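Local coordinates for cell surface protein (Putative S-layer protein) (Clostridioides difficile R20291, PDB 5NJL) that is a putative S-layer protein of the cell wall that has an extended three-domain fold and shows cell adhesion in vitro, at residues V125-A130 with T142-T147; T149-T154 with G184-K189; I164-N169 with V191-A196. All coordinates share one frame; numbering follows the deposited sequence. Where two conformers were deposited one is given.

All three contacts lie on the same side of the chain's centre, toward one end of the extended three-domain molecule. Contacts 1 and 2 share the antiparallel sheet of strands 126-133, 138-145 and 152-158, and contact 3 lies in the connection after it, packing on strand 138-145. Contact 1 joins the first two strands and is complete before contact 2 begins; the centres of contacts 1 and 2 are about 8 Å apart. Contact 3 lies about 14 Å from contact 1 and 15 Å from contact 2. The segments of contacts 2 and 3 alternate along the chain; contact 2 ties the long connection to the third strand and contact 3 ties it to itself. Asp145 links contacts 1 and 2.

Contact 1. Residues V125-A130 with T142-T147; sequences VADVKA and TLRDKT
The guanidinium of Arg144 turns its edge to Asp127, with OD2 no more than 9° out of the guanidinium plane. Arg144 NE lies 3.2 Å from Asp127 OD2 and Arg144 NH2 3.1 Å from the same oxygen, so two nitrogens grip one atom in a side-on salt bridge. The carboxylate and guanidinium planes are 70° apart: NE meets the anti lone pair of OD2, whereas NH2 reaches it from above the carboxylate plane. Arg144 CG stands anti to the backbone N (chi1 -176°), and a bend at chi3 swings NE round to the acid. A sulfate, probably from the crystallisation liquor, makes a long, weak ion pair with NH2.

Lys146 runs extended across the start of the other strand, its CG 3.6 Å from Asp127 OD1, and its NZ is held by Tyr123 O. On the opposite face of the sheet, Val128 and Leu143 lie side by side, with Val128 CG2 3.8 Å from Leu143 CD2, next to Ile122 and Tyr123 of helix 122-125.

The backbone sets this register. Asp127 N reaches Arg144 O at 2.8 Å, Arg144 N returns a bond to Asp127 O, and Lys129 and Thr142 exchange a second reciprocal pair. Hydrogen-bonded pairs alternating with non-hydrogen-bonded ones (Ala126 with Asp145, Val128 with Leu143) show antiparallel pairing; strands 126-133 and 138-145, consecutive in the chain, form a beta hairpin.

Contact 2. Residues T149-T154 with G184-K189; sequences TVTSKT and GFRVNK. With SO4 (sulfate ion), chain I.
Thr151 OG1 sits between the backbone N and the carbonyl carbon (chi1 76°), which turns the hydroxyl to the backbone of Asn188. Arg186 bends at both chi2 and chi3 (chi3 83°), which turns NE back toward Phe185 O; the guanidinium presents its edge to Thr149. The two groups make the hydrogen bonds across the contact: Asn188 N donates to Thr151 OG1 at 3.2 Å, and Arg186 NH1 donates to Thr149 O at 2.9 Å. The second acceptor lies in the guanidinium plane, yet NH1 stands 71° above the carbonyl plane of Thr149. Arg186 NE holds the group's rotation by bonding to Phe185 O at 2.8 Å, while NH1 also reaches Thr147 O.

Asn188 crosses Thr151 at about a right angle, and its CB rests 3.4 Å from Ser152 O. Between these polar ends Val187, which is buried, puts CG2 3.5 Å from Thr151 O, and Lys153 CB lies 3.4 Å from Val187 O. Val187 also packs on Leu143 of strand 138-145. Farther out, Lys189 NZ binds a sulfate oxygen, O4, at 3.1 Å; Ser173 OG holds the same ion, which probably came from the crystallisation liquor.

Asp145 is the second shell: OD2 bonds to Thr151 OG1 and OD1 to Val187 N, so one carboxylate fixes both sides of the contact. Because Thr151 OG1 takes the N-H of Asn188, its bond to Asp145 is consistent with the hydroxyl proton pointing to the acid, so the threonine hydroxyl links Asp145 of the sheet to the short 3-10 segment 187-189.

Contact 3. Residues I164-N169 with V191-A196; sequences IDLTAN and VKLGVA
A single backbone bridge joins Ile164 to Val195, their CA atoms 4.1 Å apart, within the long irregular connection between strands 152-158 and 199-200. Asp165 N donates to Gly194 O at 2.9 Å with an N-H...O angle of 155°, the direct hydrogen bond across the contact.

Just beyond the bridge the chain reverses in a type I beta turn from Asp165 to Ala168. Asp165 CG stands anti to the backbone N (chi1 -179°), and OD1 accepts from Thr167 N at 3.0 Å, an Asx turn that overlaps the beta turn. The hydroxyl of Thr167 adds a bond of 2.6 Å from OG1 to Asp165 OD1, and both donors come from the same face of the carboxylate. A buried backbone N-H, that of Gly194, is satisfied by a water that also donates to Asp165 O and Ala168 O, tying the turn to the facing segment. With no side chain on Gly194, Asn169 O comes to 3.5 Å from its CA.

The apolar part is carried by Leu193. Its CB lies 4.0 Å from Ile164 CG2. In one of two conformers of Leu166, and established for that one alone, Leu166 CD2 meets both CD1 and CD2 of Leu193, each at 3.6 Å. Ile164 and Leu166 also rest on Ile111 of helix 101-115, and Ile164 and Leu193 on Ile141 of strand 138-145.

Contact 1. Residues V125-A130 with T142-T147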
loop_
_atom_site.group_PDB
_atom_site.type_symbol
_atom_site.label_atom_id
_atom_site.label_comp_id
_atom_site.label_asym_id
_atom_site.label_seq_id
_atom_site.Cartn_x
_atom_site.Cartn_y
_atom_site.Cartn_z
ATOM N N VAL A 125 13.213 -10.570 37.648
ATOM C CA VAL A 125 12.661 -10.192 38.940
ATOM C C VAL A 125 11.213 -10.630 39.160
ATOM O O VAL A 125 10.661 -10.366 40.230
ATOM C CB VAL A 125 12.780 -8.664 39.138
ATOM C CG1 VAL A 125 14.261 -8.283 39.154
ATOM C CG2 VAL A 125 11.989 -7.877 38.072
ATOM N N ALA A 126 10.605 -11.277 38.160
ATOM C CA ALA A 126 9.192 -11.672 38.235
ATOM C C ALA A 126 8.922 -13.029 37.620
ATOM O O ALA A 126 9.572 -13.396 36.625
ATOM C CB ALA A 126 8.324 -10.604 37.569
ATOM N N ASP A 127 7.966 -13.764 38.206
ATOM C CA ASP A 127 7.391 -14.967 37.608
ATOM C C ASP A 127 6.410 -14.466 36.547
ATOM O O ASP A 127 5.687 -13.506 36.793
ATOM C CB ASP A 127 6.551 -15.797 38.590
ATOM C CG ASP A 127 7.262 -16.145 39.864
ATOM O OD1 ASP A 127 8.465 -16.533 39.805
ATOM O OD2 ASP A 127 6.575 -16.051 40.921
ATOM N N VAL A 128 6.352 -15.134 35.403
ATOM C CA VAL A 128 5.572 -14.633 34.254
ATOM C C VAL A 128 4.655 -15.719 33.785
ATOM O O VAL A 128 5.083 -16.876 33.608
ATOM C CB VAL A 128 6.487 -14.207 33.072
ATOM C CG1 VAL A 128 5.651 -13.709 31.894
ATOM C CG2 VAL A 128 7.437 -13.117 33.509
ATOM N N LYS A 129 3.395 -15.360 33.570
ATOM C CA LYS A 129 2.474 -16.176 32.825
ATOM C C LYS A 129 1.944 -15.389 31.661
ATOM O O LYS A 129 1.699 -14.185 31.773
ATOM C CB LYS A 129 1.288 -16.588 33.680
ATOM C CG LYS A 129 1.630 -17.376 34.914
ATOM C CD LYS A 129 1.866 -18.817 34.607
ATOM C CE LYS A 129 1.798 -19.628 35.884
ATOM N NZ LYS A 129 2.234 -20.984 35.530
ATOM N N ALA A 130 1.743 -16.057 30.531
ATOM C CA ALA A 130 1.179 -15.366 29.390
ATOM C C ALA A 130 0.152 -16.260 28.778
ATOM O O ALA A 130 0.452 -17.424 28.469
ATOM C CB ALA A 130 2.259 -15.020 28.384
ATOM N N THR A 142 0.572 -11.905 33.088
ATOM C CA THR A 142 0.416 -11.804 34.544
ATOM C C THR A 142 1.787 -12.002 35.174
ATOM O O THR A 142 2.459 -13.011 34.930
ATOM C CB THR A 142 -0.620 -12.805 35.043
ATOM O OG1 THR A 142 -1.919 -12.351 34.652
ATOM C CG2 THR A 142 -0.587 -12.974 36.544
ATOM N N LEU A 143 2.167 -11.038 36.009
ATOM C CA LEU A 143 3.480 -10.954 36.624
ATOM C C LEU A 143 3.322 -10.999 38.126
ATOM O O LEU A 143 2.346 -10.462 38.677
ATOM C CB LEU A 143 4.155 -9.636 36.252
ATOM C CG LEU A 143 4.223 -9.262 34.775
ATOM C CD1 LEU A 143 4.786 -7.863 34.591
ATOM C CD2 LEU A 143 5.055 -10.262 34.009
ATOM N N ARG A 144 4.293 -11.615 38.790
ATOM C CA ARG A 144 4.391 -11.560 40.236
ATOM C C ARG A 144 5.844 -11.419 40.628
ATOM O O ARG A 144 6.690 -12.103 40.055
ATOM C CB ARG A 144 3.803 -12.865 40.736
ATOM C CG ARG A 144 3.687 -13.079 42.199
ATOM C CD ARG A 144 2.866 -14.360 42.426
ATOM N NE ARG A 144 3.640 -15.549 42.059
ATOM C CZ ARG A 144 3.348 -16.791 42.409
ATOM N NH1 ARG A 144 2.241 -17.084 43.103
ATOM N NH2 ARG A 144 4.180 -17.763 42.033
ATOM N N ASP A 145 6.141 -10.565 41.605
ATOM C CA ASP A 145 7.509 -10.401 42.091
ATOM C C ASP A 145 7.994 -11.769 42.655
ATOM O O ASP A 145 7.216 -12.500 43.253
ATOM C CB ASP A 145 7.619 -9.360 43.215
ATOM C CG ASP A 145 7.061 -7.981 42.846
ATOM O OD1 ASP A 145 7.577 -7.370 41.888
ATOM O OD2 ASP A 145 6.158 -7.483 43.584
ATOM N N LYS A 146 9.245 -12.125 42.383
ATOM C CA LYS A 146 9.828 -13.378 42.903
ATOM C C LYS A 146 10.125 -13.322 44.401
ATOM O O LYS A 146 9.981 -14.332 45.076
ATOM C CB LYS A 146 11.121 -13.708 42.163
ATOM C CG LYS A 146 10.888 -14.031 40.696
ATOM C CD LYS A 146 12.193 -14.326 39.978
ATOM C CE LYS A 146 11.939 -15.135 38.700
ATOM N NZ LYS A 146 13.149 -15.083 37.851
ATOM N N THR A 147 10.515 -12.158 44.918
ATOM C CA THR A 147 10.988 -12.061 46.300
ATOM C C THR A 147 10.386 -10.882 47.064
ATOM O O THR A 147 9.733 -10.010 46.489
ATOM C CB THR A 147 12.535 -11.932 46.372
ATOM O OG1 THR A 147 12.953 -10.700 45.776
ATOM C CG2 THR A 147 13.251 -13.103 45.680
HETATM O O HOH W 1 10.085 -7.626 40.958
HETATM O O HOH W 2 11.444 -9.926 43.261
HETATM O O HOH W 3 2.935 -14.553 37.246
#

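Contact 2. Residues T149-T154 with G184-K189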
loop_
_atom_site.group_PDB
_atom_site.type_symbol
_atom_site.label_atom_id
_atom_site.label_comp_id
_atom_site.label_asym_id
_atom_site.label_seq_id
_atom_site.Cartn_x
_atom_site.Cartn_y
_atom_site.Cartn_z
ATOM N N THR A 149 8.260 -8.389 49.388
ATOM C CA THR A 149 6.814 -8.210 49.549
ATOM C C THR A 149 6.178 -8.361 48.169
ATOM O O THR A 149 6.226 -7.426 47.345
ATOM C CB THR A 149 6.480 -6.837 50.144
ATOM O OG1 THR A 149 7.102 -6.733 51.426
ATOM C CG2 THR A 149 4.960 -6.633 50.272
ATOM N N VAL A 150 5.581 -9.526 47.932
ATOM C CA VAL A 150 5.204 -9.958 46.593
ATOM C C VAL A 150 3.923 -9.250 46.146
ATOM O O VAL A 150 2.871 -9.378 46.787
ATOM C CB VAL A 150 5.060 -11.494 46.520
ATOM C CG1 VAL A 150 4.418 -11.953 45.213
ATOM C CG2 VAL A 150 6.407 -12.141 46.717
ATOM N N THR A 151 4.044 -8.529 45.034
ATOM C CA THR A 151 2.930 -7.899 44.339
ATOM C C THR A 151 2.729 -8.537 42.979
ATOM O O THR A 151 3.542 -9.343 42.524
ATOM C CB THR A 151 3.131 -6.361 44.155
ATOM O OG1 THR A 151 4.072 -6.076 43.105
ATOM C CG2 THR A 151 3.566 -5.683 45.475
ATOM N N SER A 152 1.642 -8.152 42.323
ATOM C CA SER A 152 1.285 -8.702 41.015
ATOM C C SER A 152 0.796 -7.622 40.076
ATOM O O SER A 152 0.436 -6.500 40.499
ATOM C CB SER A 152 0.201 -9.772 41.169
ATOM O OG SER A 152 -1.015 -9.217 41.675
ATOM N N LYS A 153 0.728 -7.974 38.802
ATOM C CA LYS A 153 0.188 -7.072 37.783
ATOM C C LYS A 153 -0.314 -7.928 36.635
ATOM O O LYS A 153 0.344 -8.900 36.250
ATOM C CB LYS A 153 1.284 -6.133 37.284
ATOM C CG LYS A 153 0.829 -5.147 36.231
ATOM C CD LYS A 153 -0.004 -4.046 36.880
ATOM C CE LYS A 153 -0.728 -3.236 35.832
ATOM N NZ LYS A 153 -1.360 -2.090 36.533
ATOM N N THR A 154 -1.477 -7.583 36.108
ATOM C CA THR A 154 -1.989 -8.195 34.905
ATOM C C THR A 154 -2.138 -7.110 33.846
ATOM O O THR A 154 -2.730 -6.052 34.114
ATOM C CB THR A 154 -3.331 -8.915 35.164
ATOM O OG1 THR A 154 -3.080 -10.056 35.981
ATOM C CG2 THR A 154 -3.942 -9.420 33.854
ATOM N N GLY A 184 13.982 -2.085 45.038
ATOM C CA GLY A 184 12.676 -1.537 45.378
ATOM C C GLY A 184 11.627 -1.628 44.266
ATOM O O GLY A 184 10.457 -1.425 44.533
ATOM N N PHE A 185 12.030 -1.914 43.026
ATOM C CA PHE A 185 11.057 -2.125 41.930
ATOM C C PHE A 185 10.030 -3.200 42.313
ATOM O O PHE A 185 10.403 -4.237 42.830
ATOM C CB PHE A 185 11.780 -2.565 40.669
ATOM C CG PHE A 185 10.853 -2.898 39.524
ATOM C CD1 PHE A 185 10.339 -1.887 38.725
ATOM C CD2 PHE A 185 10.479 -4.204 39.270
ATOM C CE1 PHE A 185 9.480 -2.177 37.675
ATOM C CE2 PHE A 185 9.615 -4.507 38.223
ATOM C CZ PHE A 185 9.121 -3.490 37.420
ATOM N N ARG A 186 8.751 -2.933 42.077
ATOM C CA ARG A 186 7.684 -3.916 42.286
ATOM C C ARG A 186 6.832 -3.934 41.012
ATOM O O ARG A 186 6.592 -2.870 40.406
ATOM C CB ARG A 186 6.802 -3.553 43.480
ATOM C CG ARG A 186 7.498 -3.531 44.846
ATOM C CD ARG A 186 7.778 -4.932 45.369
ATOM N NE ARG A 186 9.000 -5.526 44.843
ATOM C CZ ARG A 186 9.423 -6.774 45.083
ATOM N NH1 ARG A 186 8.740 -7.590 45.870
ATOM N NH2 ARG A 186 10.559 -7.206 44.537
ATOM N N VAL A 187 6.379 -5.115 40.600
ATOM C CA VAL A 187 5.632 -5.203 39.323
ATOM C C VAL A 187 4.312 -4.436 39.345
ATOM O O VAL A 187 3.822 -4.021 38.280
ATOM C CB VAL A 187 5.403 -6.648 38.839
ATOM C CG1 VAL A 187 6.741 -7.305 38.516
ATOM C CG2 VAL A 187 4.592 -7.467 39.814
ATOM N N ASN A 188 3.703 -4.253 40.520
ATOM C CA ASN A 188 2.446 -3.490 40.580
ATOM C C ASN A 188 2.603 -2.003 40.261
ATOM O O ASN A 188 1.614 -1.344 40.122
ATOM C CB ASN A 188 1.665 -3.676 41.889
ATOM C CG ASN A 188 2.334 -3.035 43.095
ATOM O OD1 ASN A 188 3.525 -2.720 43.110
ATOM N ND2 ASN A 188 1.546 -2.875 44.137
ATOM N N LYS A 189 3.815 -1.509 40.128
ATOM C CA LYS A 189 4.053 -0.147 39.624
ATOM C C LYS A 189 4.072 -0.030 38.067
ATOM O O LYS A 189 4.123 1.081 37.534
ATOM C CB LYS A 189 5.348 0.394 40.209
ATOM C CG LYS A 189 5.352 0.461 41.737
ATOM C CD LYS A 189 4.168 1.256 42.294
ATOM C CE LYS A 189 4.346 1.588 43.770
ATOM N NZ LYS A 189 3.078 2.100 44.351
HETATM S S SO4 I . 1.677 5.165 42.245
HETATM O O1 SO4 I . 3.155 5.130 42.378
HETATM O O2 SO4 I . 1.274 5.188 40.822
HETATM O O3 SO4 I . 1.165 6.380 42.926
HETATM O O4 SO4 I . 1.099 3.948 42.864
#

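Contact 3. Residues I164-N169 with V191-A196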
loop_
_atom_site.group_PDB
_atom_site.type_symbol
_atom_site.label_atom_id
_atom_site.label_comp_id
_atom_site.label_asym_id
_atom_site.label_seq_id
_atom_site.Cartn_x
_atom_site.Cartn_y
_atom_site.Cartn_z
ATOM N N ILE A 164 5.036 -6.157 22.468
ATOM C CA ILE A 164 5.639 -5.846 23.750
ATOM C C ILE A 164 6.913 -6.684 23.935
ATOM O O ILE A 164 7.136 -7.670 23.217
ATOM C CB ILE A 164 4.624 -5.888 24.937
ATOM C CG1 ILE A 164 3.751 -7.127 24.973
ATOM C CG2 ILE A 164 3.673 -4.713 24.883
ATOM C CD1 ILE A 164 4.530 -8.391 25.032
ATOM N N ASP A 165 7.754 -6.283 24.884
ATOM C CA ASP A 165 9.024 -6.962 25.141
ATOM C C ASP A 165 9.274 -6.891 26.640
ATOM O O ASP A 165 9.508 -5.812 27.171
ATOM C CB ASP A 165 10.116 -6.230 24.353
ATOM C CG ASP A 165 11.510 -6.836 24.508
ATOM O OD1 ASP A 165 11.745 -7.836 25.252
ATOM O OD2 ASP A 165 12.408 -6.252 23.853
ATOM N N LEU A 166 9.212 -8.043 27.303
ATOM C CA LEU A 166 9.380 -8.107 28.758
ATOM C C LEU A 166 10.843 -7.955 29.206
ATOM O O LEU A 166 11.102 -7.811 30.404
ATOM C CB LEU A 166 8.781 -9.400 29.307
ATOM C CG LEU A 166 7.293 -9.602 29.033
ATOM C CD1 LEU A 166 6.810 -10.927 29.596
ATOM C CD2 LEU A 166 6.484 -8.454 29.599
ATOM N N THR A 167 11.802 -7.979 28.257
ATOM C CA THR A 167 13.183 -7.617 28.556
ATOM C C THR A 167 13.414 -6.103 28.574
ATOM O O THR A 167 14.414 -5.655 29.124
ATOM C CB THR A 167 14.210 -8.265 27.588
ATOM O OG1 THR A 167 14.105 -7.667 26.297
ATOM C CG2 THR A 167 13.976 -9.738 27.476
ATOM N N ALA A 168 12.511 -5.317 27.985
ATOM C CA ALA A 168 12.596 -3.873 27.996
ATOM C C ALA A 168 12.016 -3.267 29.286
ATOM O O ALA A 168 11.178 -3.857 29.974
ATOM C CB ALA A 168 11.881 -3.284 26.784
ATOM N N ASN A 169 12.443 -2.051 29.563
ATOM C CA ASN A 169 11.971 -1.300 30.712
ATOM C C ASN A 169 10.497 -0.972 30.556
ATOM O O ASN A 169 10.099 -0.379 29.550
ATOM C CB ASN A 169 12.752 0.014 30.836
ATOM C CG ASN A 169 14.188 -0.183 31.291
ATOM O OD1 ASN A 169 14.659 -1.288 31.475
ATOM N ND2 ASN A 169 14.875 0.934 31.539
ATOM N N VAL A 191 2.574 0.288 34.584
ATOM C CA VAL A 191 1.368 0.778 33.949
ATOM C C VAL A 191 1.296 0.231 32.533
ATOM O O VAL A 191 0.220 -0.144 32.076
ATOM C CB VAL A 191 1.316 2.320 33.956
ATOM C CG1 VAL A 191 0.200 2.848 33.045
ATOM C CG2 VAL A 191 1.108 2.817 35.383
ATOM N N LYS A 192 2.417 0.183 31.841
ATOM C CA LYS A 192 2.456 -0.477 30.551
ATOM C C LYS A 192 3.802 -1.083 30.305
ATOM O O LYS A 192 4.813 -0.648 30.870
ATOM C CB LYS A 192 2.030 0.482 29.425
ATOM C CG LYS A 192 2.799 1.765 29.314
ATOM C CD LYS A 192 2.117 2.750 28.346
ATOM C CE LYS A 192 2.892 4.054 28.327
ATOM N NZ LYS A 192 2.408 5.078 27.376
ATOM N N LEU A 193 3.806 -2.147 29.522
ATOM C CA LEU A 193 5.020 -2.850 29.209
ATOM C C LEU A 193 5.810 -2.101 28.144
ATOM O O LEU A 193 5.242 -1.360 27.324
ATOM C CB LEU A 193 4.732 -4.263 28.757
ATOM C CG LEU A 193 3.986 -5.154 29.740
ATOM C CD1 LEU A 193 3.553 -6.418 29.032
ATOM C CD2 LEU A 193 4.907 -5.479 30.910
ATOM N N GLY A 194 7.123 -2.288 28.175
ATOM C CA GLY A 194 7.982 -1.747 27.123
ATOM C C GLY A 194 7.694 -2.447 25.805
ATOM O O GLY A 194 7.192 -3.583 25.772
ATOM N N VAL A 195 8.017 -1.770 24.720
ATOM C CA VAL A 195 7.742 -2.312 23.394
ATOM C C VAL A 195 8.988 -2.872 22.703
ATOM O O VAL A 195 10.128 -2.589 23.069
ATOM C CB VAL A 195 7.029 -1.271 22.513
ATOM C CG1 VAL A 195 5.686 -0.942 23.113
ATOM C CG2 VAL A 195 7.870 -0.012 22.320
ATOM N N ALA A 196 8.755 -3.666 21.669
ATOM C CA ALA A 196 9.815 -4.214 20.865
ATOM C C ALA A 196 10.436 -3.070 20.040
ATOM O O ALA A 196 9.900 -1.951 19.985
ATOM C CB ALA A 196 9.290 -5.331 19.971
HETATM O O HOH W 4 8.609 -4.441 29.341
HETATM O O HOH W 5 12.631 -3.611 23.067
#